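Local coordinates for protein LbaCas13a (C2c2) (Lachnospiraceae bacterium, PDB 5W1I) that probably acts as a guide-RNA-directed ribonuclease of the CRISPR type VI (Cas13) family, using a bound RNA to recognise and cut target RNA, at residues B[517-522]-B[552-557]; B[646-651]-B[717-722]; B[982-987]-B[1040-1045]. All coordinates share one frame; numbering follows the deposited sequence.

Interaction 1: residues B[517-522]-B[552-557]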
loop_
_atom_site.group_PDB
_atom_site.type_symbol
_atom_site.label_atom_id
_atom_site.label_comp_id
_atom_site.label_asym_id
_atom_site.label_seq_id
_atom_site.Cartn_x
_atom_site.Cartn_y
_atom_site.Cartn_z
ATOM N N THR B 517 17.733 26.759 -4.636
ATOM C CA THR B 517 19.179 26.952 -4.643
ATOM C C THR B 517 19.794 26.799 -6.025
ATOM O O THR B 517 20.746 27.513 -6.354
ATOM C CB THR B 517 19.857 25.968 -3.681
ATOM O OG1 THR B 517 19.488 24.627 -4.021
ATOM C CG2 THR B 517 19.451 26.260 -2.242
ATOM N N VAL B 518 19.278 25.886 -6.846
ATOM C CA VAL B 518 19.828 25.636 -8.169
ATOM C C VAL B 518 18.700 25.642 -9.189
ATOM O O VAL B 518 17.524 25.470 -8.859
ATOM C CB VAL B 518 20.602 24.301 -8.242
ATOM C CG1 VAL B 518 21.824 24.338 -7.337
ATOM C CG2 VAL B 518 19.688 23.139 -7.875
ATOM N N GLU B 519 19.081 25.846 -10.448
ATOM C CA GLU B 519 18.174 25.731 -11.584
ATOM C C GLU B 519 18.764 24.682 -12.516
ATOM O O GLU B 519 19.808 24.914 -13.135
ATOM C CB GLU B 519 17.996 27.073 -12.292
ATOM C CG GLU B 519 17.042 27.036 -13.473
ATOM C CD GLU B 519 15.592 27.201 -13.054
ATOM O OE1 GLU B 519 14.796 26.262 -13.268
ATOM O OE2 GLU B 519 15.253 28.262 -12.487
ATOM N N LEU B 520 18.105 23.534 -12.608
ATOM C CA LEU B 520 18.630 22.411 -13.367
ATOM C C LEU B 520 18.107 22.436 -14.798
ATOM O O LEU B 520 17.085 23.054 -15.104
ATOM C CB LEU B 520 18.258 21.092 -12.687
ATOM C CG LEU B 520 18.631 20.983 -11.205
ATOM C CD1 LEU B 520 18.056 19.719 -10.585
ATOM C CD2 LEU B 520 20.141 21.036 -11.020
ATOM N N ASP B 521 18.831 21.756 -15.680
ATOM C CA ASP B 521 18.443 21.608 -17.075
ATOM C C ASP B 521 18.207 20.129 -17.386
ATOM O O ASP B 521 18.231 19.273 -16.496
ATOM C CB ASP B 521 19.494 22.232 -18.000
ATOM C CG ASP B 521 20.896 21.707 -17.742
ATOM O OD1 ASP B 521 21.095 20.474 -17.764
ATOM O OD2 ASP B 521 21.806 22.535 -17.528
ATOM N N SER B 522 17.983 19.834 -18.667
ATOM C CA SER B 522 17.663 18.471 -19.077
ATOM C C SER B 522 18.869 17.542 -19.032
ATOM O O SER B 522 18.690 16.326 -18.923
ATOM C CB SER B 522 17.057 18.473 -20.481
ATOM O OG SER B 522 17.912 19.120 -21.406
ATOM N N PHE B 552 25.060 25.943 -11.841
ATOM C CA PHE B 552 23.618 25.875 -11.668
ATOM C C PHE B 552 23.092 26.718 -10.515
ATOM O O PHE B 552 21.873 26.762 -10.315
ATOM C CB PHE B 552 23.177 24.416 -11.468
ATOM C CG PHE B 552 23.704 23.481 -12.517
ATOM C CD1 PHE B 552 23.011 23.281 -13.699
ATOM C CD2 PHE B 552 24.903 22.811 -12.326
ATOM C CE1 PHE B 552 23.499 22.426 -14.667
ATOM C CE2 PHE B 552 25.397 21.955 -13.290
ATOM C CZ PHE B 552 24.695 21.763 -14.462
ATOM N N LEU B 553 23.959 27.388 -9.759
ATOM C CA LEU B 553 23.497 28.213 -8.650
ATOM C C LEU B 553 22.668 29.384 -9.163
ATOM O O LEU B 553 23.014 30.023 -10.161
ATOM C CB LEU B 553 24.688 28.729 -7.840
ATOM C CG LEU B 553 25.565 27.679 -7.157
ATOM C CD1 LEU B 553 26.789 28.334 -6.535
ATOM C CD2 LEU B 553 24.765 26.921 -6.111
ATOM N N LYS B 554 21.563 29.662 -8.474
ATOM C CA LYS B 554 20.685 30.753 -8.875
ATOM C C LYS B 554 21.130 32.099 -8.311
ATOM O O LYS B 554 21.044 33.118 -9.005
ATOM C CB LYS B 554 19.244 30.451 -8.451
ATOM C CG LYS B 554 18.572 29.379 -9.297
ATOM C CD LYS B 554 17.058 29.525 -9.295
ATOM C CE LYS B 554 16.448 29.025 -7.998
ATOM N NZ LYS B 554 15.078 28.476 -8.215
ATOM N N ASP B 555 21.609 32.126 -7.065
ATOM C CA ASP B 555 22.086 33.368 -6.454
ATOM C C ASP B 555 23.095 32.988 -5.373
ATOM O O ASP B 555 22.707 32.632 -4.256
ATOM C CB ASP B 555 20.932 34.183 -5.886
ATOM C CG ASP B 555 21.329 35.612 -5.571
ATOM O OD1 ASP B 555 22.451 36.015 -5.943
ATOM O OD2 ASP B 555 20.519 36.334 -4.952
ATOM N N LYS B 556 24.383 33.067 -5.716
ATOM C CA LYS B 556 25.434 32.659 -4.790
ATOM C C LYS B 556 25.489 33.550 -3.553
ATOM O O LYS B 556 25.831 33.074 -2.464
ATOM C CB LYS B 556 26.781 32.656 -5.516
ATOM C CG LYS B 556 27.983 32.311 -4.649
ATOM C CD LYS B 556 29.261 32.300 -5.475
ATOM C CE LYS B 556 30.496 32.428 -4.599
ATOM N NZ LYS B 556 30.610 31.304 -3.631
ATOM N N GLU B 557 25.149 34.835 -3.689
ATOM C CA GLU B 557 25.277 35.766 -2.574
ATOM C C GLU B 557 24.187 35.600 -1.524
ATOM O O GLU B 557 24.391 36.001 -0.373
ATOM C CB GLU B 557 25.289 37.207 -3.085
ATOM C CG GLU B 557 26.330 37.462 -4.160
ATOM C CD GLU B 557 27.734 37.121 -3.695
ATOM O OE1 GLU B 557 28.088 37.480 -2.552
ATOM O OE2 GLU B 557 28.483 36.492 -4.472
#

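Interaction 2: residues B[646-651]-B[717-722]. With nucleotides of chain A.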
loop_
_atom_site.group_PDB
_atom_site.type_symbol
_atom_site.label_atom_id
_atom_site.label_comp_id
_atom_site.label_asym_id
_atom_site.label_seq_id
_atom_site.Cartn_x
_atom_site.Cartn_y
_atom_site.Cartn_z
ATOM N N ASN B 646 -1.710 29.417 20.466
ATOM C CA ASN B 646 -3.031 28.805 20.521
ATOM C C ASN B 646 -3.941 29.452 21.558
ATOM O O ASN B 646 -5.015 28.910 21.835
ATOM C CB ASN B 646 -2.907 27.306 20.808
ATOM C CG ASN B 646 -2.536 26.505 19.574
ATOM O OD1 ASN B 646 -3.387 26.206 18.735
ATOM N ND2 ASN B 646 -1.261 26.151 19.458
ATOM N N ASN B 647 -3.534 30.585 22.134
ATOM C CA ASN B 647 -4.353 31.340 23.086
ATOM C C ASN B 647 -4.679 30.521 24.331
ATOM O O ASN B 647 -5.705 30.740 24.981
ATOM C CB ASN B 647 -5.641 31.849 22.434
ATOM C CG ASN B 647 -5.373 32.740 21.243
ATOM O OD1 ASN B 647 -4.609 33.700 21.334
ATOM N ND2 ASN B 647 -5.996 32.423 20.114
ATOM N N LEU B 648 -3.812 29.561 24.673
ATOM C CA LEU B 648 -4.061 28.750 25.865
ATOM C C LEU B 648 -3.960 29.559 27.152
ATOM O O LEU B 648 -4.842 29.414 28.019
ATOM C CB LEU B 648 -3.124 27.538 25.877
ATOM C CG LEU B 648 -3.664 26.274 25.213
ATOM C CD1 LEU B 648 -2.628 25.168 25.258
ATOM C CD2 LEU B 648 -4.937 25.848 25.919
ATOM N N PRO B 649 -2.947 30.410 27.358
ATOM C CA PRO B 649 -2.936 31.246 28.573
ATOM C C PRO B 649 -4.066 32.259 28.650
ATOM O O PRO B 649 -4.305 32.810 29.734
ATOM C CB PRO B 649 -1.561 31.934 28.523
ATOM C CG PRO B 649 -1.089 31.781 27.130
ATOM C CD PRO B 649 -1.663 30.502 26.638
ATOM N N MET B 650 -4.773 32.528 27.550
ATOM C CA MET B 650 -5.871 33.488 27.583
ATOM C C MET B 650 -6.994 33.053 28.512
ATOM O O MET B 650 -7.846 33.875 28.868
ATOM C CB MET B 650 -6.411 33.706 26.168
ATOM C CG MET B 650 -7.271 34.945 26.010
ATOM S SD MET B 650 -8.141 35.035 24.434
ATOM C CE MET B 650 -6.790 35.378 23.311
ATOM N N PHE B 651 -7.011 31.787 28.926
ATOM C CA PHE B 651 -8.089 31.256 29.739
ATOM C C PHE B 651 -7.593 30.530 30.979
ATOM O O PHE B 651 -8.415 29.987 31.721
ATOM C CB PHE B 651 -8.965 30.315 28.893
ATOM C CG PHE B 651 -9.407 30.924 27.590
ATOM C CD1 PHE B 651 -10.566 31.678 27.516
ATOM C CD2 PHE B 651 -8.651 30.755 26.439
ATOM C CE1 PHE B 651 -10.967 32.247 26.318
ATOM C CE2 PHE B 651 -9.047 31.322 25.240
ATOM C CZ PHE B 651 -10.205 32.068 25.180
ATOM N N TYR B 717 -12.288 27.124 22.573
ATOM C CA TYR B 717 -12.406 25.735 22.143
ATOM C C TYR B 717 -11.252 25.327 21.236
ATOM O O TYR B 717 -10.837 24.162 21.254
ATOM C CB TYR B 717 -13.745 25.518 21.442
ATOM C CG TYR B 717 -14.923 25.606 22.383
ATOM C CD1 TYR B 717 -14.968 24.843 23.542
ATOM C CD2 TYR B 717 -15.986 26.461 22.119
ATOM C CE1 TYR B 717 -16.042 24.923 24.409
ATOM C CE2 TYR B 717 -17.063 26.548 22.980
ATOM C CZ TYR B 717 -17.086 25.777 24.123
ATOM O OH TYR B 717 -18.157 25.861 24.982
ATOM N N ASN B 718 -10.718 26.261 20.447
ATOM C CA ASN B 718 -9.499 25.977 19.697
ATOM C C ASN B 718 -8.304 25.832 20.630
ATOM O O ASN B 718 -7.422 24.998 20.395
ATOM C CB ASN B 718 -9.249 27.075 18.663
ATOM C CG ASN B 718 -10.157 26.956 17.458
ATOM O OD1 ASN B 718 -10.787 25.921 17.239
ATOM N ND2 ASN B 718 -10.229 28.019 16.663
ATOM N N ALA B 719 -8.256 26.640 21.693
ATOM C CA ALA B 719 -7.194 26.503 22.683
ATOM C C ALA B 719 -7.306 25.176 23.422
ATOM O O ALA B 719 -6.328 24.427 23.529
ATOM C CB ALA B 719 -7.242 27.673 23.667
ATOM N N LEU B 720 -8.503 24.862 23.925
ATOM C CA LEU B 720 -8.699 23.628 24.676
ATOM C C LEU B 720 -8.437 22.396 23.820
ATOM O O LEU B 720 -7.943 21.382 24.325
ATOM C CB LEU B 720 -10.117 23.586 25.245
ATOM C CG LEU B 720 -10.393 22.569 26.352
ATOM C CD1 LEU B 720 -9.565 22.887 27.587
ATOM C CD2 LEU B 720 -11.876 22.532 26.689
ATOM N N TYR B 721 -8.761 22.465 22.526
ATOM C CA TYR B 721 -8.558 21.315 21.651
ATOM C C TYR B 721 -7.076 21.010 21.473
ATOM O O TYR B 721 -6.672 19.841 21.501
ATOM C CB TYR B 721 -9.227 21.563 20.299
ATOM C CG TYR B 721 -9.487 20.309 19.496
ATOM C CD1 TYR B 721 -10.401 19.359 19.935
ATOM C CD2 TYR B 721 -8.832 20.082 18.291
ATOM C CE1 TYR B 721 -10.648 18.213 19.202
ATOM C CE2 TYR B 721 -9.073 18.939 17.551
ATOM C CZ TYR B 721 -9.983 18.009 18.011
ATOM O OH TYR B 721 -10.228 16.869 17.280
ATOM N N TYR B 722 -6.251 22.043 21.286
ATOM C CA TYR B 722 -4.816 21.817 21.152
ATOM C C TYR B 722 -4.212 21.305 22.455
ATOM O O TYR B 722 -3.341 20.428 22.436
ATOM C CB TYR B 722 -4.108 23.095 20.704
ATOM C CG TYR B 722 -2.602 22.956 20.678
ATOM C CD1 TYR B 722 -1.966 22.288 19.641
ATOM C CD2 TYR B 722 -1.818 23.482 21.698
ATOM C CE1 TYR B 722 -0.589 22.153 19.614
ATOM C CE2 TYR B 722 -0.441 23.351 21.680
ATOM C CZ TYR B 722 0.167 22.687 20.636
ATOM O OH TYR B 722 1.536 22.554 20.615
ATOM P P U A 35 -4.554 23.140 10.526
ATOM O OP1 U A 35 -4.513 21.659 10.626
ATOM O OP2 U A 35 -4.913 23.773 9.231
ATOM O "O5'" U A 35 -5.551 23.692 11.637
ATOM C "C5'" U A 35 -5.570 25.072 11.973
ATOM C "C4'" U A 35 -6.153 25.301 13.345
ATOM O "O4'" U A 35 -5.092 25.390 14.325
ATOM C "C3'" U A 35 -6.951 26.585 13.520
ATOM O "O3'" U A 35 -8.290 26.402 13.086
ATOM C "C2'" U A 35 -6.829 26.873 15.013
ATOM O "O2'" U A 35 -7.817 26.163 15.742
ATOM C "C1'" U A 35 -5.457 26.279 15.356
ATOM N N1 U A 35 -4.365 27.270 15.542
ATOM C C2 U A 35 -4.499 28.423 16.313
ATOM O O2 U A 35 -5.520 28.784 16.875
ATOM N N3 U A 35 -3.363 29.196 16.390
ATOM C C4 U A 35 -2.130 28.946 15.823
ATOM O O4 U A 35 -1.205 29.742 15.989
ATOM C C5 U A 35 -2.067 27.735 15.073
ATOM C C6 U A 35 -3.151 26.963 14.973
ATOM P P A A 36 -9.353 27.608 13.009
ATOM O OP1 A A 36 -9.225 28.228 11.667
ATOM O OP2 A A 36 -9.279 28.471 14.214
ATOM O "O5'" A A 36 -10.749 26.842 13.057
ATOM C "C5'" A A 36 -10.869 25.595 13.739
ATOM C "C4'" A A 36 -12.171 24.893 13.426
ATOM O "O4'" A A 36 -13.274 25.804 13.684
ATOM C "C3'" A A 36 -12.338 24.430 11.981
ATOM O "O3'" A A 36 -13.170 23.269 11.957
ATOM C "C2'" A A 36 -13.094 25.594 11.354
ATOM O "O2'" A A 36 -13.812 25.263 10.185
ATOM C "C1'" A A 36 -14.020 25.999 12.497
ATOM N N9 A A 36 -14.453 27.397 12.462
ATOM C C8 A A 36 -13.673 28.525 12.443
ATOM N N7 A A 36 -14.363 29.640 12.426
ATOM C C5 A A 36 -15.685 29.216 12.443
ATOM C C6 A A 36 -16.907 29.912 12.440
ATOM N N6 A A 36 -16.999 31.244 12.415
ATOM N N1 A A 36 -18.045 29.184 12.458
ATOM C C2 A A 36 -17.953 27.849 12.482
ATOM N N3 A A 36 -16.867 27.081 12.489
ATOM C C4 A A 36 -15.754 27.835 12.470
#

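Interaction 3: residues B[982-987]-B[1040-1045]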
loop_
_atom_site.group_PDB
_atom_site.type_symbol
_atom_site.label_atom_id
_atom_site.label_comp_id
_atom_site.label_asym_id
_atom_site.label_seq_id
_atom_site.Cartn_x
_atom_site.Cartn_y
_atom_site.Cartn_z
ATOM N N SER B 982 11.578 39.179 6.179
ATOM C CA SER B 982 12.909 39.236 5.584
ATOM C C SER B 982 13.597 37.878 5.549
ATOM O O SER B 982 14.575 37.715 4.813
ATOM C CB SER B 982 13.782 40.237 6.343
ATOM O OG SER B 982 13.768 39.972 7.736
ATOM N N ASP B 983 13.113 36.902 6.321
ATOM C CA ASP B 983 13.709 35.572 6.294
ATOM C C ASP B 983 13.375 34.814 5.017
ATOM O O ASP B 983 14.094 33.872 4.667
ATOM C CB ASP B 983 13.250 34.759 7.506
ATOM C CG ASP B 983 14.064 35.056 8.751
ATOM O OD1 ASP B 983 15.183 35.593 8.617
ATOM O OD2 ASP B 983 13.585 34.746 9.863
ATOM N N TYR B 984 12.309 35.200 4.313
ATOM C CA TYR B 984 11.896 34.515 3.097
ATOM C C TYR B 984 11.871 35.398 1.859
ATOM O O TYR B 984 11.940 34.864 0.747
ATOM C CB TYR B 984 10.502 33.893 3.285
ATOM C CG TYR B 984 10.381 33.042 4.530
ATOM C CD1 TYR B 984 10.881 31.746 4.562
ATOM C CD2 TYR B 984 9.769 33.537 5.674
ATOM C CE1 TYR B 984 10.774 30.967 5.700
ATOM C CE2 TYR B 984 9.657 32.764 6.816
ATOM C CZ TYR B 984 10.161 31.481 6.823
ATOM O OH TYR B 984 10.051 30.709 7.956
ATOM N N PHE B 985 11.780 36.718 2.013
ATOM C CA PHE B 985 11.730 37.630 0.880
ATOM C C PHE B 985 12.649 38.814 1.146
ATOM O O PHE B 985 12.961 39.141 2.293
ATOM C CB PHE B 985 10.300 38.112 0.605
ATOM C CG PHE B 985 9.346 37.006 0.256
ATOM C CD1 PHE B 985 9.210 36.579 -1.055
ATOM C CD2 PHE B 985 8.587 36.391 1.237
ATOM C CE1 PHE B 985 8.333 35.560 -1.379
ATOM C CE2 PHE B 985 7.712 35.372 0.918
ATOM C CZ PHE B 985 7.583 34.959 -0.391
ATOM N N LYS B 986 13.080 39.459 0.059
ATOM C CA LYS B 986 14.042 40.550 0.178
ATOM C C LYS B 986 13.407 41.789 0.799
ATOM O O LYS B 986 14.051 42.494 1.585
ATOM C CB LYS B 986 14.631 40.874 -1.195
ATOM C CG LYS B 986 15.544 42.088 -1.221
ATOM C CD LYS B 986 16.890 41.779 -0.586
ATOM C CE LYS B 986 17.794 43.000 -0.575
ATOM N NZ LYS B 986 18.076 43.490 -1.953
ATOM N N ASP B 987 12.150 42.066 0.470
ATOM C CA ASP B 987 11.452 43.233 0.998
ATOM C C ASP B 987 9.954 43.009 0.852
ATOM O O ASP B 987 9.504 41.965 0.372
ATOM C CB ASP B 987 11.898 44.518 0.291
ATOM C CG ASP B 987 11.881 44.392 -1.223
ATOM O OD1 ASP B 987 10.803 44.119 -1.789
ATOM O OD2 ASP B 987 12.948 44.570 -1.846
ATOM N N ASN B 1040 0.465 29.814 5.196
ATOM C CA ASN B 1040 0.238 28.913 4.071
ATOM C C ASN B 1040 0.989 29.364 2.825
ATOM O O ASN B 1040 1.441 28.523 2.039
ATOM C CB ASN B 1040 -1.258 28.804 3.778
ATOM C CG ASN B 1040 -2.040 28.223 4.939
ATOM O OD1 ASN B 1040 -1.532 27.387 5.686
ATOM N ND2 ASN B 1040 -3.282 28.664 5.097
ATOM N N ILE B 1041 1.129 30.675 2.625
ATOM C CA ILE B 1041 1.896 31.172 1.488
ATOM C C ILE B 1041 3.365 30.805 1.641
ATOM O O ILE B 1041 4.029 30.416 0.672
ATOM C CB ILE B 1041 1.703 32.691 1.332
ATOM C CG1 ILE B 1041 0.232 33.017 1.065
ATOM C CG2 ILE B 1041 2.586 33.234 0.215
ATOM C CD1 ILE B 1041 -0.266 32.515 -0.272
ATOM N N ILE B 1042 3.896 30.919 2.860
ATOM C CA ILE B 1042 5.303 30.616 3.094
ATOM C C ILE B 1042 5.566 29.126 2.911
ATOM O O ILE B 1042 6.558 28.727 2.290
ATOM C CB ILE B 1042 5.715 31.097 4.497
ATOM C CG1 ILE B 1042 5.850 32.621 4.523
ATOM C CG2 ILE B 1042 7.026 30.449 4.920
ATOM C CD1 ILE B 1042 6.850 33.162 3.533
ATOM N N LEU B 1043 4.674 28.281 3.436
ATOM C CA LEU B 1043 4.851 26.836 3.310
ATOM C C LEU B 1043 4.794 26.389 1.854
ATOM O O LEU B 1043 5.554 25.507 1.439
ATOM C CB LEU B 1043 3.799 26.105 4.143
ATOM C CG LEU B 1043 3.999 26.144 5.659
ATOM C CD1 LEU B 1043 2.766 25.622 6.382
ATOM C CD2 LEU B 1043 5.230 25.342 6.053
ATOM N N SER B 1044 3.898 26.983 1.060
ATOM C CA SER B 1044 3.830 26.641 -0.355
ATOM C C SER B 1044 5.065 27.092 -1.123
ATOM O O SER B 1044 5.364 26.527 -2.180
ATOM C CB SER B 1044 2.575 27.250 -0.986
ATOM O OG SER B 1044 2.733 28.642 -1.192
ATOM N N LYS B 1045 5.786 28.097 -0.625
ATOM C CA LYS B 1045 7.018 28.515 -1.283
ATOM C C LYS B 1045 8.167 27.561 -0.972
ATOM O O LYS B 1045 8.978 27.253 -1.852
ATOM C CB LYS B 1045 7.370 29.946 -0.874
ATOM C CG LYS B 1045 8.787 30.370 -1.220
ATOM C CD LYS B 1045 8.868 31.872 -1.428
ATOM C CE LYS B 1045 10.256 32.302 -1.877
ATOM N NZ LYS B 1045 11.276 32.087 -0.815
#

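Interaction 1: residues B[517-522]-B[552-557]
V518 and L553 face each other as the non-hydrogen-bonded pair of a single antiparallel beta bridge, their CA atoms 4.5 Å apart. Two backbone hydrogen bonds flank the pair: E519 N gives to F552 O at 2.9 Å, and K554 N gives to T517 O at 3.1 Å. F552 O also receives a CA-H...O contact from V518 CA at 3.2 Å.

The apolar contacts lie to one side of the bridge. V518 CG1 touches L553 CD2 at 4.1 Å, and V518 CB meets F552 CB. With CG anti to the carbonyl carbon (chi1 -51°), the F552 ring reaches along the other segment and turns its edge to two oxygens, E519 O and D521 OD2, the latter 3.3 Å from CE1. The D521 carboxylate is held from its other oxygen by N524 N, while the F552 ring also packs on L530 and N524. An alanine in place of F552 would probably leave D521 OD2 and E519 O without the ring edge they border, and open a gap beside L530.

Among the charged side chains, K554 crosses E519 at a slant, its CG 3.8 Å from E519 CB. K554 NZ bonds to S515 O; E519 OE2, 4.3 Å from that NZ, is close but beyond a salt bridge.

L553 also leans on V589 and L592 of helix 588-602. The arrangement is an isolated antiparallel bridge that closes the base of a long excursion without helix or strand, between helices 486-517 and 559-563.

Interaction 2: residues B[646-651]-B[717-722]
N646 lays its side-chain amide flat on the Y722 ring, the two planes 7° apart and ND2 over the ring centre, 3.5 Å above it. A chi1 of 174° at Y722 sets its CG anti to the backbone N and swings the ring under the amide. N646 ND2 is fixed by K642 O, one helical turn back, and N646 OD1 lies over the face of the uracil of U35 of chain A, 3.5 Å from its C2.

L648 spreads its two methyls over A719 and Y722 of helix 709-732: CD1 meets the edge of the Y722 ring, 4.0 Å from CD2, and L648 CD2 presses on A719 O at 3.1 Å. Its chi1 of -91° departs from a staggered value, consistent with a tight fit. The small A719 CB lies 3.1 Å from N646 O, and F651 CE2 borders it more loosely.

On the RNA side of the same helix, N718 ND2 approaches OP2 of the adenosine nucleotide that follows U35 in chain A at 2.7 Å, its amide positioned from OD1 by R684.

N647, with positive phi, is the C-prime residue of a Schellman motif that ends helix 635-645; N646 and L648 on either side of it seat the turn on helix 709-732, beside the bound RNA, consistent with lining its binding site.

Interaction 3: residues B[982-987]-B[1040-1045]
The loop 982-987 runs past helix 1039-1046 without close backbone approach, the nearest CA atoms, those of Y984 and I1042, being 7.7 Å apart, so side chains bridge the interval. I1042 is the wedge. Its CG2 sits over the centre of the Y984 ring as a CH-pi contact, 3.8 Å from the centroid and 10° off the ring normal, and D983 CB covers part of the opposite face. The other branch of the isoleucine ends in CD1, which lodges between the two aromatic residues, 3.6 Å from Y984 CD2 and 3.5 Å from F985 CE2, where it meets the F985 ring at its edge. Y984 OH is bonded to S978 N, which probably limits the tilt of its ring.

K1045 reaches the loop from one turn further along the helix. Its chain runs extended past F985, with CD 3.5 Å from F985 CZ, then bends at the last torsion (chi4 -67°). The bend carries NZ over the F985 face, 4.9 Å from the ring centroid and 20° off the normal, a cation-pi contact at fairly long range. The same ammonium gives a hydrogen bond of 3.3 Å to Y984 O and a further one to Q516 OE1.

F985 also meets the rings of Y991 and Y994 of helix 988-995, whose N-cap is D987. The contact therefore joins a buried aromatic and aliphatic cluster to a lysine whose ammonium meets a carbonyl, an amide oxygen and, more distantly, a ring face. These neutral oxygens and the electron-rich face probably orient the ammonium and stabilise its charge beside the aromatic cluster.

In the fold
Interactions 2 and 3 are buried, whereas interaction 1 is partly exposed, with charged residues at its margin. Interaction 1 joins two ends of one excursion by backbone hydrogen bonds; the other two each set a loop on a helix and rely mainly on side chains, some meeting backbone oxygens: a stacked amide with tightly fitted methyls in 646-651/717-722, and a CH-pi contact with a lysine in 982-987/1040-1045. Distance from the RNA differs too: interaction 2 touches it, interaction 3 comes within about 5 Å at nearest atoms, and interaction 1 stays about 23 Å away. Helix 486-517 relates interactions 1 and 3, since Q516, just before T517, binds K1045; their centres are about 19 Å apart.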